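Local coordinates for cobalamin biosynthesis protein CobN (Mycobacterium tuberculosis, PDB 7C6O), which is the large, catalytic subunit of cobaltochelatase, the enzyme that inserts cobalt into the corrin ring of hydrogenobyrinic acid a,c-diamide during aerobic cobalamin biosynthesis, at residues V249-A254 with D318-T323; Q285-T290 with A309-V314. One frame throughout, in Å; residues are numbered along the deposited sequence.

Contact 1. Residues V249-A254 with D318-T323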
ATOM      1  N   VAL A 249      11.476 -15.151  11.455  1.00 16.20           N
ATOM      2  CA  VAL A 249      12.783 -14.565  11.190  1.00 15.72           C
ATOM      3  C   VAL A 249      12.853 -13.193  11.843  1.00 17.83           C
ATOM      4  O   VAL A 249      11.867 -12.447  11.866  1.00 18.55           O
ATOM      5  CB  VAL A 249      13.083 -14.482   9.680  1.00 15.81           C
ATOM      6  CG1 VAL A 249      13.076 -15.874   9.072  1.00 17.05           C
ATOM      7  CG2 VAL A 249      12.085 -13.579   8.970  1.00 18.19           C
ATOM      8  N   THR A 250      14.022 -12.876  12.400  1.00 18.14           N
ATOM      9  CA  THR A 250      14.291 -11.561  12.970  1.00 17.28           C
ATOM     10  C   THR A 250      15.478 -10.898  12.284  1.00 18.21           C
ATOM     11  O   THR A 250      16.063  -9.955  12.828  1.00 21.48           O
ATOM     12  CB  THR A 250      14.532 -11.661  14.479  1.00 20.31           C
ATOM     13  OG1 THR A 250      15.735 -12.397  14.729  1.00 20.97           O
ATOM     14  CG2 THR A 250      13.370 -12.369  15.158  1.00 19.87           C
ATOM     15  N   VAL A 251      15.841 -11.374  11.097  1.00 17.49           N
ATOM     16  CA  VAL A 251      16.975 -10.853  10.353  1.00 17.06           C
ATOM     17  C   VAL A 251      16.464 -10.094   9.130  1.00 18.86           C
ATOM     18  O   VAL A 251      15.285 -10.150   8.781  1.00 17.84           O
ATOM     19  CB  VAL A 251      17.953 -11.972   9.946  1.00 15.89           C
ATOM     20  CG1 VAL A 251      18.473 -12.689  11.183  1.00 16.95           C
ATOM     21  CG2 VAL A 251      17.263 -12.956   9.007  1.00 18.82           C
ATOM     22  N   LEU A 252      17.377  -9.380   8.472  1.00 19.58           N
ATOM     23  CA  LEU A 252      17.043  -8.585   7.299  1.00 20.94           C
ATOM     24  C   LEU A 252      16.657  -9.482   6.123  1.00 17.84           C
ATOM     25  O   LEU A 252      16.841 -10.702   6.141  1.00 17.17           O
ATOM     26  CB  LEU A 252      18.221  -7.688   6.911  1.00 24.08           C
ATOM     27  CG  LEU A 252      18.299  -6.272   7.490  1.00 29.54           C
ATOM     28  CD1 LEU A 252      17.706  -6.187   8.884  1.00 32.62           C
ATOM     29  CD2 LEU A 252      19.748  -5.804   7.501  1.00 33.89           C
ATOM     30  N   ALA A 253      16.123  -8.849   5.077  1.00 18.00           N
ATOM     31  CA  ALA A 253      15.684  -9.581   3.894  1.00 19.26           C
ATOM     32  C   ALA A 253      16.860 -10.271   3.211  1.00 20.94           C
ATOM     33  O   ALA A 253      18.004  -9.814   3.277  1.00 19.35           O
ATOM     34  CB  ALA A 253      14.988  -8.640   2.909  1.00 16.49           C
ATOM     35  N   ALA A 254      16.561 -11.379   2.533  1.00 18.59           N
ATOM     36  CA  ALA A 254      17.593 -12.244   1.982  1.00 21.77           C
ATOM     37  C   ALA A 254      17.731 -12.174   0.467  1.00 22.39           C
ATOM     38  O   ALA A 254      18.711 -12.704  -0.069  1.00 25.62           O
ATOM     39  CB  ALA A 254      17.325 -13.700   2.383  1.00 21.31           C
ATOM     40  N   ASP A 318      10.903 -10.442  -0.051  1.00 12.72           N
ATOM     41  CA  ASP A 318      11.146 -11.873   0.105  1.00 14.49           C
ATOM     42  C   ASP A 318       9.871 -12.706   0.137  1.00 16.52           C
ATOM     43  O   ASP A 318       9.962 -13.940   0.114  1.00 17.30           O
ATOM     44  CB  ASP A 318      11.913 -12.154   1.400  1.00 14.58           C
ATOM     45  CG  ASP A 318      13.386 -11.811   1.312  1.00 17.19           C
ATOM     46  OD1 ASP A 318      13.805 -11.128   0.355  1.00 15.70           O
ATOM     47  OD2 ASP A 318      14.124 -12.240   2.223  1.00 19.87           O
ATOM     48  N   GLY A 319       8.700 -12.081   0.217  1.00 17.01           N
ATOM     49  CA  GLY A 319       7.479 -12.833   0.440  1.00 15.13           C
ATOM     50  C   GLY A 319       7.225 -13.207   1.883  1.00 14.98           C
ATOM     51  O   GLY A 319       6.456 -14.137   2.148  1.00 17.17           O
ATOM     52  N   ARG A 320       7.850 -12.515   2.827  1.00 13.82           N
ATOM     53  CA  ARG A 320       7.646 -12.803   4.237  1.00 14.27           C
ATOM     54  C   ARG A 320       6.304 -12.255   4.714  1.00 15.45           C
ATOM     55  O   ARG A 320       5.807 -11.243   4.211  1.00 16.43           O
ATOM     56  CB  ARG A 320       8.776 -12.205   5.074  1.00 14.33           C
ATOM     57  CG  ARG A 320      10.134 -12.831   4.811  1.00 15.13           C
ATOM     58  CD  ARG A 320      11.224 -12.122   5.597  1.00 17.47           C
ATOM     59  NE  ARG A 320      12.548 -12.661   5.297  1.00 18.63           N
ATOM     60  CZ  ARG A 320      13.683 -12.196   5.813  1.00 18.10           C
ATOM     61  NH1 ARG A 320      13.662 -11.178   6.664  1.00 16.90           N
ATOM     62  NH2 ARG A 320      14.840 -12.749   5.478  1.00 18.28           N
ATOM     63  N   ILE A 321       5.720 -12.944   5.690  1.00 12.40           N
ATOM     64  CA  ILE A 321       4.502 -12.484   6.349  1.00 13.06           C
ATOM     65  C   ILE A 321       4.881 -11.514   7.460  1.00 13.62           C
ATOM     66  O   ILE A 321       5.695 -11.840   8.332  1.00 15.38           O
ATOM     67  CB  ILE A 321       3.706 -13.676   6.904  1.00 14.77           C
ATOM     68  CG1 ILE A 321       3.397 -14.682   5.793  1.00 15.33           C
ATOM     69  CG2 ILE A 321       2.434 -13.207   7.584  1.00 13.32           C
ATOM     70  CD1 ILE A 321       2.759 -15.961   6.296  1.00 18.61           C
ATOM     71  N   ILE A 322       4.293 -10.323   7.436  1.00 15.30           N
ATOM     72  CA  ILE A 322       4.584  -9.291   8.428  1.00 15.34           C
ATOM     73  C   ILE A 322       3.684  -9.512   9.638  1.00 13.87           C
ATOM     74  O   ILE A 322       2.455  -9.519   9.511  1.00 13.76           O
ATOM     75  CB  ILE A 322       4.381  -7.886   7.837  1.00 14.74           C
ATOM     76  CG1 ILE A 322       5.199  -7.715   6.551  1.00 13.79           C
ATOM     77  CG2 ILE A 322       4.728  -6.816   8.861  1.00 12.90           C
ATOM     78  CD1 ILE A 322       6.684  -7.906   6.740  1.00 14.56           C
ATOM     79  N   THR A 323       4.277  -9.685  10.810  1.00 13.74           N
ATOM     80  CA  THR A 323       3.518  -9.903  12.041  1.00 16.34           C
ATOM     81  C   THR A 323       3.659  -8.674  12.944  1.00 12.99           C
ATOM     82  O   THR A 323       3.352  -7.567  12.488  1.00 17.22           O
ATOM     83  CB  THR A 323       3.940 -11.213  12.703  1.00 16.16           C
ATOM     84  OG1 THR A 323       5.225 -11.062  13.326  1.00 16.38           O
ATOM     85  CG2 THR A 323       3.994 -12.344  11.677  1.00 17.41           C
TER
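The guanidinium of Arg320 reaches into the loop that follows strand 246-249 and gathers two consecutive carbonyl oxygens, a compact example of how one arginine can fix the shape of a loop. NH1 donates to Val251 O and NH2 to Leu252 O, each at 2.9 Å, with a weak bond of 3.3 Å from NH1 to Leu252 O besides. All three are clearly bent at the hydrogen; in the two shorter ones the donor also stands above the carbonyl plane and the oxygen is tilted from the guanidinium plane. The flat group is sandwiched, with Val249 CG2 over one face, 3.7 Å from NH1, and Ala253 CA over the opposite one, 3.6 Å from NH2. An extended chain from CG to NE (chi2 176°, chi3 -177°) carries the guanidinium out to the loop. Val249 ends strand 246-249 of a mixed, largely parallel sheet, so the loop gripped here leaves at the C-terminal ends of its parallel strands, whereas Arg320 stands just ahead of strand 321-331. Two residues before it, Asp318 accepts Ala254 N on the syn lone pair of OD2, a short (2.6 Å) and nearly straight bond (171°). The same OD2 lies 3.4 Å from Arg320 NH2, well out of the guanidinium plane, a purely electrostatic pairing that probably helps to balance the buried positive charge. Gln285 of the neighbouring strand clasps the NH1-Val251 O pair, OE1 accepting from Arg320 NH1 and NE2 donating to Val251 O; further out, Trp271 NE1 is hydrogen-bonded to Asp318 OD1.

Contact 2. Residues Q285-T290 with A309-V314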
ATOM      1  N   GLN A 285       7.953 -12.523   9.557  1.00 16.66           N
ATOM      2  CA  GLN A 285       8.848 -11.546  10.167  1.00 17.17           C
ATOM      3  C   GLN A 285       8.335 -11.205  11.561  1.00 18.33           C
ATOM      4  O   GLN A 285       7.290 -10.560  11.708  1.00 16.68           O
ATOM      5  CB  GLN A 285       8.956 -10.290   9.308  1.00 16.03           C
ATOM      6  CG  GLN A 285      10.075  -9.353   9.744  1.00 17.84           C
ATOM      7  CD  GLN A 285      11.422  -9.753   9.169  1.00 17.01           C
ATOM      8  OE1 GLN A 285      11.501 -10.252   8.050  1.00 18.22           O
ATOM      9  NE2 GLN A 285      12.489  -9.538   9.933  1.00 15.24           N
ATOM     10  N   GLY A 286       9.058 -11.650  12.584  1.00 16.43           N
ATOM     11  CA  GLY A 286       8.789 -11.210  13.937  1.00 16.60           C
ATOM     12  C   GLY A 286       9.564  -9.941  14.211  1.00 16.86           C
ATOM     13  O   GLY A 286      10.797  -9.946  14.173  1.00 15.74           O
ATOM     14  N   LEU A 287       8.862  -8.844  14.472  1.00 15.33           N
ATOM     15  CA  LEU A 287       9.510  -7.543  14.533  1.00 15.27           C
ATOM     16  C   LEU A 287      10.254  -7.376  15.855  1.00 17.92           C
ATOM     17  O   LEU A 287       9.730  -7.702  16.925  1.00 19.75           O
ATOM     18  CB  LEU A 287       8.482  -6.428  14.346  1.00 14.51           C
ATOM     19  CG  LEU A 287       7.621  -6.527  13.082  1.00 15.38           C
ATOM     20  CD1 LEU A 287       6.604  -5.402  13.038  1.00 14.86           C
ATOM     21  CD2 LEU A 287       8.486  -6.520  11.823  1.00 18.11           C
ATOM     22  N   CYS A 288      11.486  -6.888  15.769  1.00 17.75           N
ATOM     23  CA  CYS A 288      12.322  -6.577  16.926  1.00 17.49           C
ATOM     24  C   CYS A 288      12.716  -5.112  16.784  1.00 17.93           C
ATOM     25  O   CYS A 288      13.674  -4.790  16.076  1.00 20.63           O
ATOM     26  CB  CYS A 288      13.546  -7.483  16.986  1.00 20.27           C
ATOM     27  SG  CYS A 288      13.157  -9.235  17.111  1.00 23.91           S
ATOM     28  N   LEU A 289      11.976  -4.230  17.446  1.00 16.12           N
ATOM     29  CA  LEU A 289      12.135  -2.806  17.200  1.00 17.98           C
ATOM     30  C   LEU A 289      13.464  -2.304  17.747  1.00 19.35           C
ATOM     31  O   LEU A 289      13.905  -2.705  18.828  1.00 19.08           O
ATOM     32  CB  LEU A 289      10.982  -2.024  17.824  1.00 17.91           C
ATOM     33  CG  LEU A 289       9.585  -2.447  17.366  1.00 17.83           C
ATOM     34  CD1 LEU A 289       8.558  -1.392  17.739  1.00 20.60           C
ATOM     35  CD2 LEU A 289       9.566  -2.717  15.868  1.00 15.91           C
ATOM     36  N   THR A 290      14.109  -1.427  16.979  1.00 17.76           N
ATOM     37  CA  THR A 290      15.302  -0.724  17.435  1.00 21.64           C
ATOM     38  C   THR A 290      14.966   0.524  18.238  1.00 26.72           C
ATOM     39  O   THR A 290      15.797   1.432  18.350  1.00 30.17           O
ATOM     40  CB  THR A 290      16.191  -0.360  16.243  1.00 20.09           C
ATOM     41  OG1 THR A 290      15.484   0.526  15.370  1.00 22.23           O
ATOM     42  CG2 THR A 290      16.579  -1.609  15.475  1.00 18.54           C
ATOM     43  N   ALA A 309      11.419   0.506   6.917  1.00 15.44           N
ATOM     44  CA  ALA A 309      12.143   0.114   5.714  1.00 15.24           C
ATOM     45  C   ALA A 309      12.812  -1.247   5.881  1.00 16.63           C
ATOM     46  O   ALA A 309      12.678  -2.125   5.022  1.00 16.59           O
ATOM     47  CB  ALA A 309      13.181   1.181   5.361  1.00 13.58           C
ATOM     48  N   SER A 310      13.533  -1.445   6.987  1.00 14.83           N
ATOM     49  CA  SER A 310      14.415  -2.601   7.112  1.00 14.80           C
ATOM     50  C   SER A 310      13.713  -3.859   7.606  1.00 14.90           C
ATOM     51  O   SER A 310      14.150  -4.966   7.272  1.00 16.77           O
ATOM     52  CB  SER A 310      15.584  -2.274   8.049  1.00 14.97           C
ATOM     53  OG  SER A 310      15.120  -1.907   9.336  1.00 19.44           O
ATOM     54  N   GLN A 311      12.643  -3.734   8.393  1.00 15.25           N
ATOM     55  CA  GLN A 311      11.974  -4.909   8.934  1.00 13.37           C
ATOM     56  C   GLN A 311      10.607  -5.177   8.326  1.00 16.05           C
ATOM     57  O   GLN A 311      10.005  -6.211   8.640  1.00 16.16           O
ATOM     58  CB  GLN A 311      11.829  -4.792  10.456  1.00 13.95           C
ATOM     59  CG  GLN A 311      13.155  -4.855  11.190  1.00 16.43           C
ATOM     60  CD  GLN A 311      12.977  -4.966  12.686  1.00 19.92           C
ATOM     61  OE1 GLN A 311      12.323  -5.888  13.176  1.00 19.51           O
ATOM     62  NE2 GLN A 311      13.551  -4.022  13.423  1.00 23.29           N
ATOM     63  N   VAL A 312      10.104  -4.294   7.466  1.00 15.39           N
ATOM     64  CA  VAL A 312       8.798  -4.519   6.857  1.00 11.16           C
ATOM     65  C   VAL A 312       8.889  -4.386   5.341  1.00 11.71           C
ATOM     66  O   VAL A 312       8.698  -5.367   4.615  1.00 14.81           O
ATOM     67  CB  VAL A 312       7.741  -3.560   7.438  1.00 10.87           C
ATOM     68  CG1 VAL A 312       6.393  -3.786   6.760  1.00  9.95           C
ATOM     69  CG2 VAL A 312       7.607  -3.766   8.937  1.00 12.21           C
ATOM     70  N   ALA A 313       9.199  -3.181   4.852  1.00 13.80           N
ATOM     71  CA  ALA A 313       9.065  -2.898   3.424  1.00 10.86           C
ATOM     72  C   ALA A 313       9.968  -3.793   2.580  1.00 15.40           C
ATOM     73  O   ALA A 313       9.526  -4.379   1.585  1.00 14.96           O
ATOM     74  CB  ALA A 313       9.367  -1.424   3.147  1.00 12.34           C
ATOM     75  N   VAL A 314      11.240  -3.900   2.950  1.00 13.45           N
ATOM     76  CA  VAL A 314      12.184  -4.708   2.180  1.00 13.07           C
ATOM     77  C   VAL A 314      11.951  -6.195   2.448  1.00 12.35           C
ATOM     78  O   VAL A 314      11.962  -6.983   1.491  1.00 14.96           O
ATOM     79  CB  VAL A 314      13.638  -4.291   2.460  1.00 15.91           C
ATOM     80  CG1 VAL A 314      14.611  -5.187   1.700  1.00 13.64           C
ATOM     81  CG2 VAL A 314      13.848  -2.838   2.062  1.00 16.30           C
TER
HETATM   82  O   HOH W   1      12.510  -8.476  12.614  1.00 21.29           O
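Helix 305-313 packs over strand 283-289 of the mixed sheet and leads back to the adjacent parallel strand 321-331, as the helix of a beta-alpha-beta crossover does, and Gln311, toward the C-terminal end of the helix, illustrates how a side-chain amide can imitate a neighbouring strand. Over the short segments, helix and strand run nearly antiparallel, at 153°, with their axes 9.3 Å apart. Gln311 grips both backbone polar groups of Cys288: OE1 accepts from Cys288 N at 2.9 Å, in the carbonyl plane and on a lone pair, while NE2 donates to Cys288 O at 2.8 Å. The second bond is less regular, since NE2 stands above the carbonyl plane of Cys288 although the oxygen stays in the plane of the Gln311 amide. With CG beside the backbone N and the chain extended beyond it (chi2 -171°), the amide spans the distance from helix to strand. Apolar contact comes from Leu287, whose CD2 meets Val312 CG2 at 4.1 Å and lies 4.0 Å from Gln311 CB. The carbonyl O of Gln311, without a hydrogen-bonding partner in the model, is buried against Gln285 CG (3.3 Å) and Leu287 CD2. Gln285 turns its own amide to Arg320 and Val251, but NE2 also donates to a water, and that water in turn donates to Gly286 O and, at 2.7 Å, to Gln311 OE1.

How the contacts relate
From the N terminus, the chain leaves strand 246-249 through residues 249-254, makes helix 274-277, runs along strand 283-289, where residues 285-290 cover most of the strand and the first residue after it, returns over the sheet in helix 305-313 and reaches residues 318-323 at the start of strand 321-331. Contact 2 closes a short loop with 18 residues between its segments; contact 1 closes a longer one with 63, and the short loop lies wholly within it, so the two nest without crossing. Strand 283-289 runs between the two strands that contact 1 brings together. The contacts, centred about 7 Å apart, meet at Gln285, whose N lies 2.7 Å from Ile321 O, a probable hydrogen bond.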